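PDB 2X7X: sensor protein from Bacteroides thetaiotaomicron, which binds beta-D-fructose through this periplasmic domain of a hybrid two-component system, whose remaining parts probably relay the signal by histidine phosphorylation to transcription. Local coordinates for residues A[53-58]-A[64-69]; A[78-83]-A[95-100]; A[89-94]-A[257-262]. All coordinates share one frame; numbering follows the deposited sequence.

Contact 1: A[53-58]-A[64-69]; sequences EDVHYF and DLLIIS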
loop_
_atom_site.group_PDB
_atom_site.type_symbol
_atom_site.label_atom_id
_atom_site.label_comp_id
_atom_site.label_asym_id
_atom_site.label_seq_id
_atom_site.Cartn_x
_atom_site.Cartn_y
_atom_site.Cartn_z
ATOM N N GLU A 53 -12.611 -29.315 21.378
ATOM C CA GLU A 53 -12.159 -30.503 20.656
ATOM C C GLU A 53 -10.814 -30.280 19.954
ATOM O O GLU A 53 -9.914 -31.115 20.056
ATOM C CB GLU A 53 -13.234 -30.993 19.682
ATOM C CG GLU A 53 -14.540 -31.380 20.383
ATOM C CD GLU A 53 -15.538 -32.091 19.472
ATOM O OE1 GLU A 53 -15.125 -33.023 18.732
ATOM O OE2 GLU A 53 -16.742 -31.727 19.513
ATOM N N ASP A 54 -10.667 -29.149 19.273
ATOM C CA ASP A 54 -9.406 -28.824 18.612
ATOM C C ASP A 54 -8.263 -28.613 19.615
ATOM O O ASP A 54 -7.141 -29.067 19.385
ATOM C CB ASP A 54 -9.559 -27.613 17.681
ATOM C CG ASP A 54 -10.602 -27.836 16.577
ATOM O OD1 ASP A 54 -10.632 -28.924 15.962
ATOM O OD2 ASP A 54 -11.397 -26.916 16.316
ATOM N N VAL A 55 -8.543 -27.949 20.734
ATOM C CA VAL A 55 -7.505 -27.769 21.756
ATOM C C VAL A 55 -7.129 -29.110 22.406
ATOM O O VAL A 55 -5.945 -29.425 22.533
ATOM C CB VAL A 55 -7.865 -26.683 22.818
ATOM C CG1 VAL A 55 -6.742 -26.527 23.842
ATOM C CG2 VAL A 55 -8.116 -25.353 22.150
ATOM N N HIS A 56 -8.129 -29.905 22.784
ATOM C CA HIS A 56 -7.870 -31.244 23.331
ATOM C C HIS A 56 -7.054 -32.105 22.366
ATOM O O HIS A 56 -6.122 -32.791 22.793
ATOM C CB HIS A 56 -9.163 -31.958 23.755
ATOM C CG HIS A 56 -9.824 -31.355 24.958
ATOM N ND1 HIS A 56 -11.184 -31.438 25.180
ATOM C CD2 HIS A 56 -9.317 -30.649 25.998
ATOM C CE1 HIS A 56 -11.485 -30.818 26.310
ATOM N NE2 HIS A 56 -10.370 -30.329 26.824
ATOM N N TYR A 57 -7.393 -32.039 21.074
ATOM C CA TYR A 57 -6.649 -32.717 20.007
ATOM C C TYR A 57 -5.167 -32.326 19.983
ATOM O O TYR A 57 -4.283 -33.185 19.906
ATOM C CB TYR A 57 -7.295 -32.419 18.650
ATOM C CG TYR A 57 -6.573 -33.005 17.452
ATOM C CD1 TYR A 57 -7.095 -34.105 16.765
ATOM C CD2 TYR A 57 -5.375 -32.447 16.992
ATOM C CE1 TYR A 57 -6.432 -34.645 15.656
ATOM C CE2 TYR A 57 -4.703 -32.979 15.895
ATOM C CZ TYR A 57 -5.235 -34.075 15.232
ATOM O OH TYR A 57 -4.559 -34.586 14.143
ATOM N N PHE A 58 -4.904 -31.025 20.036
ATOM C CA PHE A 58 -3.537 -30.523 20.016
ATOM C C PHE A 58 -2.774 -30.894 21.291
ATOM O O PHE A 58 -1.547 -31.040 21.274
ATOM C CB PHE A 58 -3.524 -29.009 19.777
ATOM C CG PHE A 58 -3.804 -28.605 18.339
ATOM C CD1 PHE A 58 -3.072 -29.155 17.282
ATOM C CD2 PHE A 58 -4.777 -27.648 18.045
ATOM C CE1 PHE A 58 -3.326 -28.773 15.957
ATOM C CE2 PHE A 58 -5.035 -27.260 16.732
ATOM C CZ PHE A 58 -4.308 -27.818 15.686
ATOM N N ASP A 64 4.244 -28.732 20.478
ATOM C CA ASP A 64 5.253 -27.963 21.198
ATOM C C ASP A 64 4.766 -26.566 21.603
ATOM O O ASP A 64 5.288 -25.972 22.553
ATOM C CB ASP A 64 6.544 -27.886 20.371
ATOM C CG ASP A 64 7.125 -29.270 20.062
ATOM O OD1 ASP A 64 7.501 -29.990 21.015
ATOM O OD2 ASP A 64 7.197 -29.638 18.867
ATOM N N LEU A 65 3.768 -26.053 20.878
ATOM C CA LEU A 65 3.212 -24.721 21.122
ATOM C C LEU A 65 1.814 -24.599 20.536
ATOM O O LEU A 65 1.500 -25.192 19.497
ATOM C CB LEU A 65 4.126 -23.623 20.555
ATOM C CG LEU A 65 3.878 -22.165 20.984
ATOM C CD1 LEU A 65 5.187 -21.386 21.086
ATOM C CD2 LEU A 65 2.903 -21.441 20.067
ATOM N N LEU A 66 0.982 -23.815 21.210
ATOM C CA LEU A 66 -0.406 -23.631 20.806
ATOM C C LEU A 66 -0.736 -22.169 20.508
ATOM O O LEU A 66 -0.530 -21.291 21.345
ATOM C CB LEU A 66 -1.347 -24.189 21.875
ATOM C CG LEU A 66 -2.824 -24.244 21.489
ATOM C CD1 LEU A 66 -3.460 -25.539 21.961
ATOM C CD2 LEU A 66 -3.576 -23.033 22.029
ATOM N N ILE A 67 -1.240 -21.930 19.301
ATOM C CA ILE A 67 -1.762 -20.625 18.905
ATOM C C ILE A 67 -3.281 -20.716 18.826
ATOM O O ILE A 67 -3.826 -21.499 18.045
ATOM C CB ILE A 67 -1.179 -20.143 17.546
ATOM C CG1 ILE A 67 0.321 -19.886 17.651
ATOM C CG2 ILE A 67 -1.846 -18.851 17.093
ATOM C CD1 ILE A 67 1.019 -19.912 16.309
ATOM N N ILE A 68 -3.959 -19.916 19.642
ATOM C CA ILE A 68 -5.423 -19.917 19.656
ATOM C C ILE A 68 -6.041 -18.520 19.573
ATOM O O ILE A 68 -5.536 -17.551 20.152
ATOM C CB ILE A 68 -6.007 -20.683 20.897
ATOM C CG1 ILE A 68 -7.533 -20.754 20.820
ATOM C CG2 ILE A 68 -5.583 -20.029 22.193
ATOM C CD1 ILE A 68 -8.187 -21.529 21.921
ATOM N N SER A 69 -7.152 -18.446 18.850
ATOM C CA SER A 69 -8.033 -17.290 18.858
ATOM C C SER A 69 -9.376 -17.686 19.488
ATOM O O SER A 69 -10.202 -18.337 18.845
ATOM C CB SER A 69 -8.213 -16.758 17.434
ATOM O OG SER A 69 -9.402 -15.988 17.338
#
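V55 of the helix meets two side chains of the strand, one with each methyl. Its CG1 touches L66 CD1 at 3.9 Å, and its CG2 touches I68 CD1 at 3.8 Å. The valine torsion turns one methyl to each partner: CG1 is anti to the backbone N (chi1 -179°), and CG2 lies beside that N. L66 and I68 both run across V55 at about a right angle. F58, one turn further along the helix, adds its CB, which lies 4.1 Å from L66 CD1. L66 holds CG anti to its backbone N (chi1 -172°), and its CD1 is shared by V55 and F58. Helix 48-60 and strand 65-68 are consecutive elements of the periplasmic binding protein fold, in which helices cover a parallel sheet. Their short segments run nearly antiparallel, at 168°, as expected where a helix returns into the next parallel strand. The axes of these segments come within 10.2 Å of each other, and the apolar side chains fill the interval. All four touching residues are buried, and no hydrogen bond joins the segments. I68 extends its outer chain to carry CD1 out to the valine, and also packs on V90 and L92 of strand 90-93.

Contact 2: A[78-83]-A[95-100]; sequences PIVEEA and RKILSD. With FRU (beta-D-fructofuranose), chain E.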
loop_
_atom_site.group_PDB
_atom_site.type_symbol
_atom_site.label_atom_id
_atom_site.label_comp_id
_atom_site.label_asym_id
_atom_site.label_seq_id
_atom_site.Cartn_x
_atom_site.Cartn_y
_atom_site.Cartn_z
ATOM N N PRO A 78 -11.558 -21.814 30.690
ATOM C CA PRO A 78 -11.097 -23.068 31.314
ATOM C C PRO A 78 -10.215 -23.907 30.376
ATOM O O PRO A 78 -9.160 -24.415 30.794
ATOM C CB PRO A 78 -12.402 -23.808 31.655
ATOM C CG PRO A 78 -13.508 -23.055 30.946
ATOM C CD PRO A 78 -13.023 -21.658 30.776
ATOM N N ILE A 79 -10.622 -24.002 29.113
ATOM C CA ILE A 79 -9.909 -24.806 28.131
ATOM C C ILE A 79 -8.484 -24.315 27.836
ATOM O O ILE A 79 -7.579 -25.119 27.637
ATOM C CB ILE A 79 -10.749 -25.003 26.855
ATOM C CG1 ILE A 79 -11.701 -26.180 27.042
ATOM C CG2 ILE A 79 -9.864 -25.299 25.645
ATOM C CD1 ILE A 79 -12.943 -25.888 27.848
ATOM N N VAL A 80 -8.269 -23.007 27.814
ATOM C CA VAL A 80 -6.908 -22.506 27.618
ATOM C C VAL A 80 -6.065 -22.699 28.891
ATOM O O VAL A 80 -4.864 -22.996 28.812
ATOM C CB VAL A 80 -6.884 -21.037 27.090
ATOM C CG1 VAL A 80 -5.492 -20.440 27.150
ATOM C CG2 VAL A 80 -7.379 -20.987 25.670
ATOM N N GLU A 81 -6.698 -22.540 30.058
ATOM C CA GLU A 81 -6.021 -22.757 31.340
ATOM C C GLU A 81 -5.455 -24.176 31.470
ATOM O O GLU A 81 -4.313 -24.346 31.911
ATOM C CB GLU A 81 -6.935 -22.409 32.511
ATOM C CG GLU A 81 -6.944 -20.919 32.836
ATOM C CD GLU A 81 -8.026 -20.515 33.830
ATOM O OE1 GLU A 81 -7.991 -19.357 34.296
ATOM O OE2 GLU A 81 -8.914 -21.344 34.142
ATOM N N GLU A 82 -6.238 -25.176 31.057
ATOM C CA GLU A 82 -5.753 -26.558 30.959
ATOM C C GLU A 82 -4.445 -26.646 30.188
ATOM O O GLU A 82 -3.431 -27.096 30.732
ATOM C CB GLU A 82 -6.777 -27.462 30.290
ATOM C CG GLU A 82 -8.044 -27.660 31.076
ATOM C CD GLU A 82 -9.012 -28.558 30.345
ATOM O OE1 GLU A 82 -10.233 -28.491 30.634
ATOM O OE2 GLU A 82 -8.541 -29.334 29.474
ATOM N N ALA A 83 -4.459 -26.210 28.931
ATOM C CA ALA A 83 -3.244 -26.218 28.125
ATOM C C ALA A 83 -2.086 -25.519 28.841
ATOM O O ALA A 83 -0.937 -25.944 28.729
ATOM C CB ALA A 83 -3.496 -25.590 26.784
ATOM N N ARG A 95 -8.464 -12.545 19.521
ATOM C CA ARG A 95 -9.437 -12.638 20.602
ATOM C C ARG A 95 -8.758 -13.061 21.895
ATOM O O ARG A 95 -7.714 -13.701 21.859
ATOM C CB ARG A 95 -10.543 -13.605 20.241
ATOM C CG ARG A 95 -11.130 -13.296 18.914
ATOM C CD ARG A 95 -12.490 -13.904 18.734
ATOM N NE ARG A 95 -12.958 -13.617 17.382
ATOM C CZ ARG A 95 -14.023 -14.167 16.820
ATOM N NH1 ARG A 95 -14.772 -15.057 17.474
ATOM N NH2 ARG A 95 -14.326 -13.828 15.588
ATOM N N LYS A 96 -9.344 -12.677 23.026
ATOM C CA LYS A 96 -8.742 -12.897 24.350
ATOM C C LYS A 96 -9.578 -13.864 25.203
ATOM O O LYS A 96 -10.706 -14.220 24.849
ATOM C CB LYS A 96 -8.657 -11.578 25.136
ATOM C CG LYS A 96 -7.727 -10.483 24.635
ATOM C CD LYS A 96 -8.179 -9.182 25.303
ATOM C CE LYS A 96 -7.339 -7.986 24.948
ATOM N NZ LYS A 96 -8.007 -6.712 25.389
ATOM N N ILE A 97 -9.015 -14.252 26.348
ATOM C CA ILE A 97 -9.749 -14.977 27.384
ATOM C C ILE A 97 -9.858 -14.092 28.623
ATOM O O ILE A 97 -9.511 -12.905 28.576
ATOM C CB ILE A 97 -9.103 -16.341 27.725
ATOM C CG1 ILE A 97 -7.648 -16.172 28.162
ATOM C CG2 ILE A 97 -9.215 -17.296 26.543
ATOM C CD1 ILE A 97 -7.037 -17.411 28.784
ATOM N N LEU A 98 -10.330 -14.662 29.728
ATOM C CA LEU A 98 -10.619 -13.875 30.922
ATOM C C LEU A 98 -9.661 -14.105 32.090
ATOM O O LEU A 98 -9.991 -13.810 33.234
ATOM C CB LEU A 98 -12.076 -14.086 31.351
ATOM C CG LEU A 98 -13.120 -13.704 30.296
ATOM C CD1 LEU A 98 -14.521 -13.937 30.819
ATOM C CD2 LEU A 98 -12.933 -12.250 29.805
ATOM N N SER A 99 -8.473 -14.617 31.801
ATOM C CA SER A 99 -7.441 -14.767 32.814
ATOM C C SER A 99 -6.082 -14.589 32.175
ATOM O O SER A 99 -5.986 -14.354 30.972
ATOM C CB SER A 99 -7.526 -16.129 33.488
ATOM O OG SER A 99 -7.200 -17.146 32.568
ATOM N N ASP A 100 -5.035 -14.717 32.983
ATOM C CA ASP A 100 -3.672 -14.386 32.565
ATOM C C ASP A 100 -2.853 -15.654 32.402
ATOM O O ASP A 100 -1.622 -15.627 32.397
ATOM C CB ASP A 100 -3.024 -13.465 33.605
ATOM C CG ASP A 100 -2.888 -14.122 34.982
ATOM O OD1 ASP A 100 -3.640 -15.070 35.315
ATOM O OD2 ASP A 100 -2.018 -13.670 35.744
HETATM C C1 FRU E . -12.368 -13.019 11.190
HETATM C C2 FRU E . -13.214 -12.002 11.936
HETATM C C3 FRU E . -12.974 -10.579 11.439
HETATM C C4 FRU E . -13.026 -9.779 12.725
HETATM C C5 FRU E . -12.316 -10.724 13.685
HETATM C C6 FRU E . -12.633 -10.511 15.164
HETATM O O1 FRU E . -12.874 -14.330 11.427
HETATM O O2 FRU E . -14.588 -12.391 11.831
HETATM O O3 FRU E . -13.929 -10.162 10.452
HETATM O O4 FRU E . -12.390 -8.501 12.612
HETATM O O5 FRU E . -12.820 -12.007 13.302
HETATM O O6 FRU E . -11.806 -11.381 15.962
#
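V80 and E81 of helix 73-85 meet I97 and S99 of the loop that follows strand 90-93. In this periplasmic binding protein fold that loop starts at the sugar, with R95, and then runs back over helix 73-85. Along 78-83, V80 is the first to touch the loop. Its CG1 lies 3.8 Å from I97 CD1, and the two side chains cross obliquely. I97 reaches the valine with CG1 set between its own N and carbonyl carbon (chi1 57°) and CD1 extended beyond. The pair is buried, and strand 90-93 touches it through V90 and L92. E81 follows, with its chain extended beyond CG. It receives the one hydrogen bond across the contact, S99 OG to E81 OE1 at 2.9 Å. The hydroxyl meets E81 OE1 on its anti side, 33° out of the carboxylate plane. L98 N is also tied to the helix, by a hydrogen bond to T77 OG1. R95, at the start of the same loop, is one of the residues that bind fructose. It extends from CG to NE and presents its guanidinium edge to the sugar. R95 NE donates to fructose O6 at 2.9 Å, and R95 NH2 to the ring oxygen O5 at 3.3 Å.

Contact 3: A[89-94]-A[257-262]; sequences PVILVD and MDILEK. With FRU (beta-D-fructofuranose), chain E.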
loop_
_atom_site.group_PDB
_atom_site.type_symbol
_atom_site.label_atom_id
_atom_site.label_comp_id
_atom_site.label_asym_id
_atom_site.label_seq_id
_atom_site.Cartn_x
_atom_site.Cartn_y
_atom_site.Cartn_z
ATOM N N PRO A 89 3.091 -24.075 26.043
ATOM C CA PRO A 89 3.043 -22.616 25.878
ATOM C C PRO A 89 1.935 -22.165 24.908
ATOM O O PRO A 89 1.818 -22.702 23.803
ATOM C CB PRO A 89 4.443 -22.275 25.340
ATOM C CG PRO A 89 4.876 -23.484 24.628
ATOM C CD PRO A 89 4.244 -24.666 25.335
ATOM N N VAL A 90 1.139 -21.188 25.342
ATOM C CA VAL A 90 -0.060 -20.739 24.612
ATOM C C VAL A 90 0.071 -19.298 24.114
ATOM O O VAL A 90 0.378 -18.381 24.891
ATOM C CB VAL A 90 -1.339 -20.815 25.498
ATOM C CG1 VAL A 90 -2.569 -20.295 24.729
ATOM C CG2 VAL A 90 -1.567 -22.240 26.041
ATOM N N ILE A 91 -0.156 -19.096 22.818
ATOM C CA ILE A 91 -0.228 -17.737 22.275
ATOM C C ILE A 91 -1.667 -17.385 21.922
ATOM O O ILE A 91 -2.323 -18.078 21.111
ATOM C CB ILE A 91 0.663 -17.510 21.038
ATOM C CG1 ILE A 91 2.144 -17.674 21.389
ATOM C CG2 ILE A 91 0.423 -16.114 20.483
ATOM C CD1 ILE A 91 3.080 -17.615 20.192
ATOM N N LEU A 92 -2.144 -16.310 22.548
ATOM C CA LEU A 92 -3.438 -15.756 22.219
ATOM C C LEU A 92 -3.284 -14.754 21.090
ATOM O O LEU A 92 -2.475 -13.818 21.180
ATOM C CB LEU A 92 -4.077 -15.086 23.440
ATOM C CG LEU A 92 -4.314 -15.922 24.703
ATOM C CD1 LEU A 92 -4.908 -15.035 25.749
ATOM C CD2 LEU A 92 -5.215 -17.126 24.460
ATOM N N VAL A 93 -4.055 -14.967 20.025
ATOM C CA VAL A 93 -4.128 -14.018 18.920
ATOM C C VAL A 93 -5.517 -13.400 18.807
ATOM O O VAL A 93 -6.529 -14.115 18.902
ATOM C CB VAL A 93 -3.778 -14.672 17.556
ATOM C CG1 VAL A 93 -3.705 -13.605 16.486
ATOM C CG2 VAL A 93 -2.451 -15.357 17.628
ATOM N N ASP A 94 -5.553 -12.081 18.589
ATOM C CA ASP A 94 -6.775 -11.380 18.155
ATOM C C ASP A 94 -7.888 -11.388 19.222
ATOM O O ASP A 94 -8.210 -10.342 19.774
ATOM C CB ASP A 94 -7.218 -11.892 16.753
ATOM C CG ASP A 94 -8.721 -11.903 16.554
ATOM O OD1 ASP A 94 -9.374 -10.852 16.716
ATOM O OD2 ASP A 94 -9.266 -12.967 16.201
ATOM N N MET A 257 8.400 -18.879 17.520
ATOM C CA MET A 257 9.812 -19.252 17.430
ATOM C C MET A 257 10.700 -18.684 18.539
ATOM O O MET A 257 11.533 -19.402 19.090
ATOM C CB MET A 257 10.378 -18.892 16.057
ATOM C CG MET A 257 9.859 -19.790 14.946
ATOM S SD MET A 257 9.441 -21.420 15.576
ATOM C CE MET A 257 9.978 -22.480 14.240
ATOM N N ASP A 258 10.520 -17.407 18.866
ATOM C CA ASP A 258 11.237 -16.800 19.987
ATOM C C ASP A 258 11.020 -17.568 21.289
ATOM O O ASP A 258 11.966 -17.779 22.052
ATOM C CB ASP A 258 10.847 -15.326 20.158
ATOM C CG ASP A 258 11.285 -14.465 18.983
ATOM O OD1 ASP A 258 12.006 -14.972 18.095
ATOM O OD2 ASP A 258 10.899 -13.280 18.937
ATOM N N ILE A 259 9.784 -17.999 21.528
ATOM C CA ILE A 259 9.431 -18.710 22.754
ATOM C C ILE A 259 10.028 -20.109 22.763
ATOM O O ILE A 259 10.679 -20.503 23.737
ATOM C CB ILE A 259 7.900 -18.765 22.953
ATOM C CG1 ILE A 259 7.375 -17.375 23.331
ATOM C CG2 ILE A 259 7.515 -19.811 24.004
ATOM C CD1 ILE A 259 5.886 -17.221 23.196
ATOM N N LEU A 260 9.813 -20.846 21.678
ATOM C CA LEU A 260 10.354 -22.196 21.544
ATOM C C LEU A 260 11.887 -22.225 21.609
ATOM O O LEU A 260 12.458 -23.029 22.339
ATOM C CB LEU A 260 9.869 -22.856 20.253
ATOM C CG LEU A 260 8.408 -23.293 20.174
ATOM C CD1 LEU A 260 8.108 -23.795 18.770
ATOM C CD2 LEU A 260 8.049 -24.345 21.224
ATOM N N GLU A 261 12.539 -21.335 20.864
ATOM C CA GLU A 261 13.999 -21.267 20.818
ATOM C C GLU A 261 14.567 -20.469 21.997
ATOM O O GLU A 261 15.696 -19.969 21.948
ATOM C CB GLU A 261 14.455 -20.647 19.494
ATOM C CG GLU A 261 14.047 -21.432 18.251
ATOM C CD GLU A 261 14.479 -20.755 16.954
ATOM O OE1 GLU A 261 14.982 -19.606 17.013
ATOM O OE2 GLU A 261 14.310 -21.374 15.873
ATOM N N LYS A 262 13.761 -20.345 23.045
ATOM C CA LYS A 262 14.117 -19.623 24.269
ATOM C C LYS A 262 14.862 -18.291 24.058
ATOM O O LYS A 262 15.700 -17.904 24.878
ATOM C CB LYS A 262 14.847 -20.557 25.238
ATOM C CG LYS A 262 14.177 -21.929 25.320
ATOM C CD LYS A 262 14.662 -22.773 26.489
ATOM C CE LYS A 262 14.220 -24.218 26.298
ATOM N NZ LYS A 262 13.800 -24.843 27.581
HETATM C C1 FRU E . -12.368 -13.019 11.190
HETATM C C2 FRU E . -13.214 -12.002 11.936
HETATM C C3 FRU E . -12.974 -10.579 11.439
HETATM C C4 FRU E . -13.026 -9.779 12.725
HETATM C C5 FRU E . -12.316 -10.724 13.685
HETATM C C6 FRU E . -12.633 -10.511 15.164
HETATM O O1 FRU E . -12.874 -14.330 11.427
HETATM O O2 FRU E . -14.588 -12.391 11.831
HETATM O O3 FRU E . -13.929 -10.162 10.452
HETATM O O4 FRU E . -12.390 -8.501 12.612
HETATM O O5 FRU E . -12.820 -12.007 13.302
HETATM O O6 FRU E . -11.806 -11.381 15.962
#
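I259 of the helix touches P89 and I91 of the strand segment with two separate branches. Its CG2 rests 4.2 Å from P89 CB. Its CD1 lies 4.1 Å from I91 CD1, with I91 CG1 nearly as close. The two isoleucines slide past each other in opposite directions. Both hold CG1 beside the backbone N and anti to the carbonyl carbon (chi1 -72° in I259, -64° in I91). Both also extend the outer chain, and the two CD1 methyls come together. The contact is apolar throughout, with no hydrogen bond between the segments. I91 is buried, while P89 and I259 are partly exposed.

The backbone sets these side chains in place. I91 is fixed in the sheet by backbone hydrogen bonds to L66 and I68. E261 N bonds to M257 O at 2.8 Å, closing the last turn of the helix around I259. The helical backbone ends at L260.

The far end of the strand segment has a different task. D94 OD1 accepts a hydrogen bond from fructose O6 at 2.6 Å. The same OD1 is hydrogen-bonded to Y245 OH, while D94 OD2 is hydrogen-bonded to S69 OG and forms a salt bridge with R20. Both carboxylate oxygens are thus held, which probably limits rotation of the group at the sugar.

The contact joins parts of the periplasmic binding protein domain that are far apart in sequence. Helix 249-260 lies on one side of the parallel sheet, where L255 and A256 also touch I91 and V252 touches V93. Helix 73-85 covers the opposite face of strand 90-93 at V90.

Overall arrangement
Contacts 1 and 3 each pack a helix on the parallel sheet of the fructose-binding domain; contact 2 joins a helix to the loop after strand 90-93. Contact 1 is wholly buried, whereas contacts 2 and 3 are partly exposed. Contacts 1 and 3 use the neighbouring, hydrogen-bonded strands 65-68 and 90-93. Contacts 1 and 2 meet through their helices and through I68 and V80. Contacts 2 and 3 share the face of strand 90-93 toward helix 73-85. Contacts 1 and 3 are purely apolar across their segments, while contact 2 adds a serine-glutamate hydrogen bond. R95 and D94, adjacent in sequence, bring contacts 2 and 3 to the same sugar hydroxyl.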